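Aspartate aminotransferase, cytoplasmic (Schizosaccharomyces pombe 972h-, PDB 6JPK) catalyses the reversible transfer of an amino group between L-aspartate and 2-oxoglutarate, using pyridoxal 5'-phosphate as cofactor, and works as a homodimer. Local coordinates at residues M257-G261 / E262-C266; P296-G299 / A300-A304. The protein carries 1 engineered substitution. All coordinates share one frame; numbering follows the deposited sequence.

Contact 1: M257-G261 / E262-C266; sequences MGLYG and ERTGC. With PO4 (phosphate ion), chain C.
The guanidinium of Arg263 folds back over the turn that precedes it and gives one N-H to Tyr260 O. Arg263 NH2 lies 3.0 Å from Tyr260 O, which sits in the guanidinium plane; Arg263 N reaches the same Tyr260 O at 3.3 Å. The two donors come to Tyr260 O from opposite faces of its carbonyl plane, and water 1, which also donates to Tyr260 O, carries the link on to Thr264 N. Bends at chi2 and chi3 (-53° and -65°) bring the NH2 end of the arginine back to the carbonyl that the turn already presents to Arg263 N. The other backbone bond is Glu262 N to Leu259 O at 2.6 Å; with the Arg263 N bond it makes a pair of i to i+3 links, the signature of a short 3-10 turn running into strand 264-270.

At its far end Arg263 makes two hydrogen bonds to a phosphate ion, probably from the crystallisation liquor. The ion is held end-on: Arg263 NH1 bonds phosphate O1 at 2.8 Å and Arg263 NH2 bonds O3 at 2.9 Å, the latter N-H...O angle being 171°. Ser107, Gly108, Thr109 and Ser252 of the same chain, with Tyr70 of the second subunit, complete the cage, consistent with the subsite that takes the cofactor's phosphate in aspartate aminotransferases. Tyr260 points its ring elsewhere, with OH bonded to Tyr40 N.

Apolar packing is slighter. Leu259 spreads its two methyls over different partners, Leu259 CD1 lying 4.0 Å from Thr264 CB and Leu259 CD2 4.2 Å from Glu262 CG, where the two side chains cross at about a right angle. The Glu262 carboxylate itself turns to the dimer interface, where its OE2 bonds His68 ND1 of the second subunit.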
ATOM      1  N   MET A 257      -0.300  -5.643 -17.340  1.00  7.17           N
ATOM      2  CA  MET A 257      -1.556  -4.941 -17.580  1.00  7.35           C
ATOM      3  C   MET A 257      -1.384  -3.427 -17.598  1.00  7.35           C
ATOM      4  O   MET A 257      -2.383  -2.697 -17.708  1.00  8.76           O
ATOM      5  CB  MET A 257      -2.605  -5.341 -16.547  1.00  7.32           C
ATOM      6  CG  MET A 257      -3.089  -6.775 -16.697  1.00  9.63           C
ATOM      7  SD  MET A 257      -4.445  -7.093 -15.563  1.00 11.65           S
ATOM      8  CE  MET A 257      -4.856  -8.804 -16.023  1.00  7.65           C
ATOM      9  N   GLY A 258      -0.148  -2.938 -17.510  1.00  9.13           N
ATOM     10  CA  GLY A 258       0.079  -1.502 -17.525  1.00 12.66           C
ATOM     11  C   GLY A 258      -0.558  -0.779 -16.361  1.00 10.42           C
ATOM     12  O   GLY A 258      -0.890   0.401 -16.480  1.00  9.96           O
ATOM     13  N   LEU A 259      -0.759  -1.465 -15.237  1.00  7.00           N
ATOM     14  CA  LEU A 259      -1.449  -0.884 -14.093  1.00 14.57           C
ATOM     15  C   LEU A 259      -0.512  -0.162 -13.122  1.00 17.80           C
ATOM     16  O   LEU A 259      -0.992   0.364 -12.116  1.00 19.91           O
ATOM     17  CB  LEU A 259      -2.232  -1.979 -13.351  1.00 10.58           C
ATOM     18  CG  LEU A 259      -3.497  -2.475 -14.071  1.00 11.72           C
ATOM     19  CD1 LEU A 259      -4.094  -3.692 -13.361  1.00  7.15           C
ATOM     20  CD2 LEU A 259      -4.523  -1.349 -14.136  1.00  8.57           C
ATOM     21  N   TYR A 260       0.799  -0.151 -13.399  1.00 14.65           N
ATOM     22  CA  TYR A 260       1.858   0.553 -12.665  1.00 11.93           C
ATOM     23  C   TYR A 260       1.415   1.241 -11.379  1.00 13.45           C
ATOM     24  O   TYR A 260       1.553   0.678 -10.283  1.00 12.01           O
ATOM     25  CB  TYR A 260       2.526   1.587 -13.582  1.00  6.69           C
ATOM     26  CG  TYR A 260       3.140   0.961 -14.827  1.00 10.49           C
ATOM     27  CD1 TYR A 260       4.328   0.234 -14.751  1.00 10.61           C
ATOM     28  CD2 TYR A 260       2.516   1.075 -16.069  1.00 11.84           C
ATOM     29  CE1 TYR A 260       4.881  -0.355 -15.883  1.00  9.10           C
ATOM     30  CE2 TYR A 260       3.062   0.486 -17.204  1.00  7.04           C
ATOM     31  CZ  TYR A 260       4.249  -0.216 -17.103  1.00  8.46           C
ATOM     32  OH  TYR A 260       4.787  -0.814 -18.214  1.00  8.05           O
ATOM     33  N   GLY A 261       0.876   2.457 -11.513  1.00  9.02           N
ATOM     34  CA  GLY A 261       0.519   3.310 -10.389  1.00  9.94           C
ATOM     35  C   GLY A 261      -0.745   2.940  -9.632  1.00 10.41           C
ATOM     36  O   GLY A 261      -0.982   3.500  -8.554  1.00  8.67           O
ATOM     37  N   GLU A 262      -1.565   2.031 -10.160  1.00  6.78           N
ATOM     38  CA  GLU A 262      -2.685   1.528  -9.378  1.00 12.07           C
ATOM     39  C   GLU A 262      -2.271   0.463  -8.366  1.00 15.39           C
ATOM     40  O   GLU A 262      -3.078   0.129  -7.495  1.00 14.55           O
ATOM     41  CB  GLU A 262      -3.784   0.978 -10.303  1.00  8.93           C
ATOM     42  CG  GLU A 262      -4.083   1.872 -11.533  1.00 14.35           C
ATOM     43  CD  GLU A 262      -4.514   3.317 -11.184  1.00 21.03           C
ATOM     44  OE1 GLU A 262      -4.767   3.629  -9.990  1.00 19.36           O
ATOM     45  OE2 GLU A 262      -4.600   4.152 -12.127  1.00 18.61           O
ATOM     46  N   ARG A 263      -1.047  -0.066  -8.463  1.00  6.50           N
ATOM     47  CA  ARG A 263      -0.456  -0.954  -7.459  1.00 12.64           C
ATOM     48  C   ARG A 263      -1.242  -2.265  -7.314  1.00 16.40           C
ATOM     49  O   ARG A 263      -1.780  -2.587  -6.249  1.00 18.42           O
ATOM     50  CB  ARG A 263      -0.329  -0.246  -6.103  1.00 11.36           C
ATOM     51  CG  ARG A 263       0.205   1.184  -6.157  1.00 10.97           C
ATOM     52  CD  ARG A 263       1.524   1.283  -6.905  1.00 10.00           C
ATOM     53  NE  ARG A 263       2.629   0.580  -6.242  1.00 11.07           N
ATOM     54  CZ  ARG A 263       3.537  -0.141  -6.899  1.00 11.54           C
ATOM     55  NH1 ARG A 263       4.516  -0.735  -6.244  1.00 14.40           N
ATOM     56  NH2 ARG A 263       3.441  -0.297  -8.219  1.00  8.73           N
ATOM     57  N   THR A 264      -1.272  -3.044  -8.395  1.00 11.17           N
ATOM     58  CA  THR A 264      -2.014  -4.304  -8.429  1.00  9.88           C
ATOM     59  C   THR A 264      -1.032  -5.478  -8.466  1.00  9.44           C
ATOM     60  O   THR A 264      -0.309  -5.670  -9.455  1.00  6.40           O
ATOM     61  CB  THR A 264      -2.964  -4.332  -9.624  1.00 11.23           C
ATOM     62  OG1 THR A 264      -3.801  -3.166  -9.589  1.00 12.91           O
ATOM     63  CG2 THR A 264      -3.842  -5.570  -9.590  1.00  8.33           C
ATOM     64  N   GLY A 265      -1.019  -6.265  -7.392  1.00  8.76           N
ATOM     65  CA  GLY A 265      -0.134  -7.406  -7.275  1.00  6.37           C
ATOM     66  C   GLY A 265      -0.720  -8.422  -6.325  1.00  6.46           C
ATOM     67  O   GLY A 265      -1.784  -8.217  -5.734  1.00  6.55           O
ATOM     68  N   CYS A 266      -0.010  -9.538  -6.177  1.00  6.50           N
ATOM     69  CA  CYS A 266      -0.473 -10.603  -5.303  1.00  6.61           C
ATOM     70  C   CYS A 266       0.719 -11.403  -4.800  1.00  7.80           C
ATOM     71  O   CYS A 266       1.635 -11.696  -5.573  1.00  7.35           O
ATOM     72  CB  CYS A 266      -1.456 -11.518  -6.044  1.00  9.07           C
ATOM     73  SG  CYS A 266      -2.522 -12.454  -4.937  1.00 10.85           S
TER
HETATM   74  P   PO4 C 501       5.907  -3.106  -8.736  1.00 14.97           P
HETATM   75  O1  PO4 C 501       6.045  -2.847  -7.250  1.00 11.88           O
HETATM   76  O2  PO4 C 501       4.817  -4.113  -9.025  1.00 14.75           O
HETATM   77  O3  PO4 C 501       5.599  -1.784  -9.408  1.00 12.88           O
HETATM   78  O4  PO4 C 501       7.184  -3.652  -9.329  1.00 18.43           O
HETATM   79  O   HOH W   1       0.608  -2.142 -10.294  1.00 16.03           O

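Contact 2: P296-G299 / A300-A304; sequences PAYG and ARIAA
Pro296 O approaches the methyl CB of Ala300 at 4.2 Å, a loose touch where the chain enters helix 297-308. Ala297 is held more closely. Ala297 O takes the backbone N of Arg301 at 2.9 Å, nearly straight on, and Ala297 CB lies 3.4 Å from Arg301 NH1. The arginine chain runs back along the helix, extended at chi2 and bent at chi3 (-56°), which lays one face of the guanidinium over the backbone at Ala297 C and Tyr298 N. Its charge is met outside the helix, by a salt bridge from NH2 to Glu262 OE2 of the second subunit.

Tyr298 works on two sides. Arg301 NH2 sits near the ring plane at its edge, 3.8 Å from Tyr298 CD1, and the ring and guanidinium planes stand 82° apart. Over one ring face comes Ile302 CD1, 3.9 Å from the Tyr298 ring centroid and 27° off the normal, a CH-pi contact displaced toward the hydroxyl end. Tyr298 O makes a weak bond to Ile302 N and accepts from water 2, which in turn takes the N-H of Arg301 NE. The phenol OH binds Glu61 OE1 of the second subunit, and the ring stacks on that subunit's own Tyr298.

Gly299 contributes only backbone: Gly299 O receives Ala303 N at 3.0 Å. These i to i+4 bonds and the side chains that follow their spacing are those of an alpha-helix, here one lying along the dimer interface of an aspartate aminotransferase.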
ATOM      1  N   PRO A 296      -5.634  -1.726  -2.330  1.00  9.77           N
ATOM      2  CA  PRO A 296      -6.431  -0.851  -3.216  1.00  9.00           C
ATOM      3  C   PRO A 296      -7.257  -1.626  -4.238  1.00 12.11           C
ATOM      4  O   PRO A 296      -6.752  -2.507  -4.933  1.00 12.69           O
ATOM      5  CB  PRO A 296      -5.369   0.015  -3.912  1.00 11.53           C
ATOM      6  CG  PRO A 296      -4.123  -0.803  -3.864  1.00 13.00           C
ATOM      7  CD  PRO A 296      -4.185  -1.567  -2.552  1.00 10.97           C
ATOM      8  N   ALA A 297      -8.517  -1.217  -4.388  1.00  7.54           N
ATOM      9  CA  ALA A 297      -9.509  -2.001  -5.108  1.00  8.03           C
ATOM     10  C   ALA A 297      -9.449  -1.794  -6.622  1.00 10.32           C
ATOM     11  O   ALA A 297      -9.650  -2.747  -7.381  1.00  9.61           O
ATOM     12  CB  ALA A 297     -10.904  -1.649  -4.586  1.00  9.69           C
ATOM     13  N   TYR A 298      -9.174  -0.564  -7.073  1.00 11.24           N
ATOM     14  CA  TYR A 298      -9.451  -0.180  -8.458  1.00 15.22           C
ATOM     15  C   TYR A 298      -8.736  -1.083  -9.459  1.00 11.56           C
ATOM     16  O   TYR A 298      -9.357  -1.621 -10.382  1.00  7.79           O
ATOM     17  CB  TYR A 298      -9.046   1.279  -8.671  1.00 16.82           C
ATOM     18  CG  TYR A 298      -9.073   1.752 -10.114  1.00 20.48           C
ATOM     19  CD1 TYR A 298     -10.256   2.146 -10.715  1.00 22.83           C
ATOM     20  CD2 TYR A 298      -7.900   1.829 -10.859  1.00 25.48           C
ATOM     21  CE1 TYR A 298     -10.282   2.599 -12.035  1.00 25.34           C
ATOM     22  CE2 TYR A 298      -7.910   2.275 -12.172  1.00 29.24           C
ATOM     23  CZ  TYR A 298      -9.103   2.663 -12.753  1.00 30.36           C
ATOM     24  OH  TYR A 298      -9.115   3.103 -14.057  1.00 36.29           O
ATOM     25  N   GLY A 299      -7.425  -1.253  -9.299  1.00  8.60           N
ATOM     26  CA  GLY A 299      -6.693  -2.111 -10.216  1.00 12.95           C
ATOM     27  C   GLY A 299      -7.111  -3.566 -10.125  1.00 10.17           C
ATOM     28  O   GLY A 299      -7.109  -4.281 -11.130  1.00  8.76           O
ATOM     29  N   ALA A 300      -7.484  -4.023  -8.927  1.00  8.12           N
ATOM     30  CA  ALA A 300      -7.870  -5.419  -8.757  1.00  7.38           C
ATOM     31  C   ALA A 300      -9.175  -5.718  -9.478  1.00  7.73           C
ATOM     32  O   ALA A 300      -9.331  -6.793 -10.077  1.00  8.28           O
ATOM     33  CB  ALA A 300      -7.994  -5.749  -7.271  1.00  7.32           C
ATOM     34  N   ARG A 301     -10.135  -4.791  -9.416  1.00  7.82           N
ATOM     35  CA  ARG A 301     -11.384  -4.997 -10.142  1.00  8.13           C
ATOM     36  C   ARG A 301     -11.119  -5.116 -11.635  1.00  8.21           C
ATOM     37  O   ARG A 301     -11.712  -5.956 -12.312  1.00  9.44           O
ATOM     38  CB  ARG A 301     -12.368  -3.855  -9.858  1.00  8.33           C
ATOM     39  CG  ARG A 301     -12.928  -3.829  -8.436  1.00 15.55           C
ATOM     40  CD  ARG A 301     -13.977  -2.700  -8.253  1.00 18.39           C
ATOM     41  NE  ARG A 301     -13.419  -1.399  -8.603  1.00 26.96           N
ATOM     42  CZ  ARG A 301     -13.192  -0.399  -7.745  1.00 29.84           C
ATOM     43  NH1 ARG A 301     -13.495  -0.510  -6.449  1.00 22.04           N
ATOM     44  NH2 ARG A 301     -12.671   0.738  -8.197  1.00 29.78           N
ATOM     45  N   ILE A 302     -10.201  -4.306 -12.158  1.00  8.07           N
ATOM     46  CA  ILE A 302      -9.912  -4.327 -13.588  1.00 12.40           C
ATOM     47  C   ILE A 302      -9.282  -5.655 -13.976  1.00  8.09           C
ATOM     48  O   ILE A 302      -9.717  -6.311 -14.929  1.00  8.31           O
ATOM     49  CB  ILE A 302      -9.003  -3.140 -13.965  1.00 14.33           C
ATOM     50  CG1 ILE A 302      -9.794  -1.834 -13.935  1.00 12.39           C
ATOM     51  CG2 ILE A 302      -8.365  -3.348 -15.338  1.00 12.98           C
ATOM     52  CD1 ILE A 302      -8.902  -0.595 -14.083  1.00 13.90           C
ATOM     53  N   ALA A 303      -8.266  -6.077 -13.213  1.00  7.81           N
ATOM     54  CA  ALA A 303      -7.568  -7.325 -13.487  1.00 11.27           C
ATOM     55  C   ALA A 303      -8.508  -8.515 -13.365  1.00 10.26           C
ATOM     56  O   ALA A 303      -8.485  -9.426 -14.204  1.00  8.35           O
ATOM     57  CB  ALA A 303      -6.371  -7.469 -12.534  1.00  7.43           C
ATOM     58  N   ALA A 304      -9.358  -8.523 -12.331  1.00  7.99           N
ATOM     59  CA  ALA A 304     -10.306  -9.620 -12.191  1.00  8.23           C
ATOM     60  C   ALA A 304     -11.272  -9.643 -13.367  1.00  9.80           C
ATOM     61  O   ALA A 304     -11.655 -10.716 -13.841  1.00 10.45           O
ATOM     62  CB  ALA A 304     -11.075  -9.508 -10.871  1.00  8.27           C
TER
HETATM   63  O   HOH W   2     -11.903  -0.429 -11.108  1.00 23.07           O

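Overall arrangement
The centres of contact 1 and contact 2 lie about 8 Å apart, and the two touch at several points. Thr264 OG1 comes within 3.1 Å of Gly299 CA, Met257 SD within 3.6 Å of Ala303 CB, and Glu262 CD within 3.7 Å of Tyr298 CE2, so residues 257-264 pack directly against helix 297-308. Contact 1 is the one at the active site: the nearest side-chain atoms of Tyr260 and Lys255 are about 3 Å apart, and Lys255 is by similarity the cofactor-bearing lysine, unmodified here. Contact 2 stands back from the annotated sites. Both reach the second subunit, which places the segment carrying Arg263 and the helix behind it on one shared dimer interface.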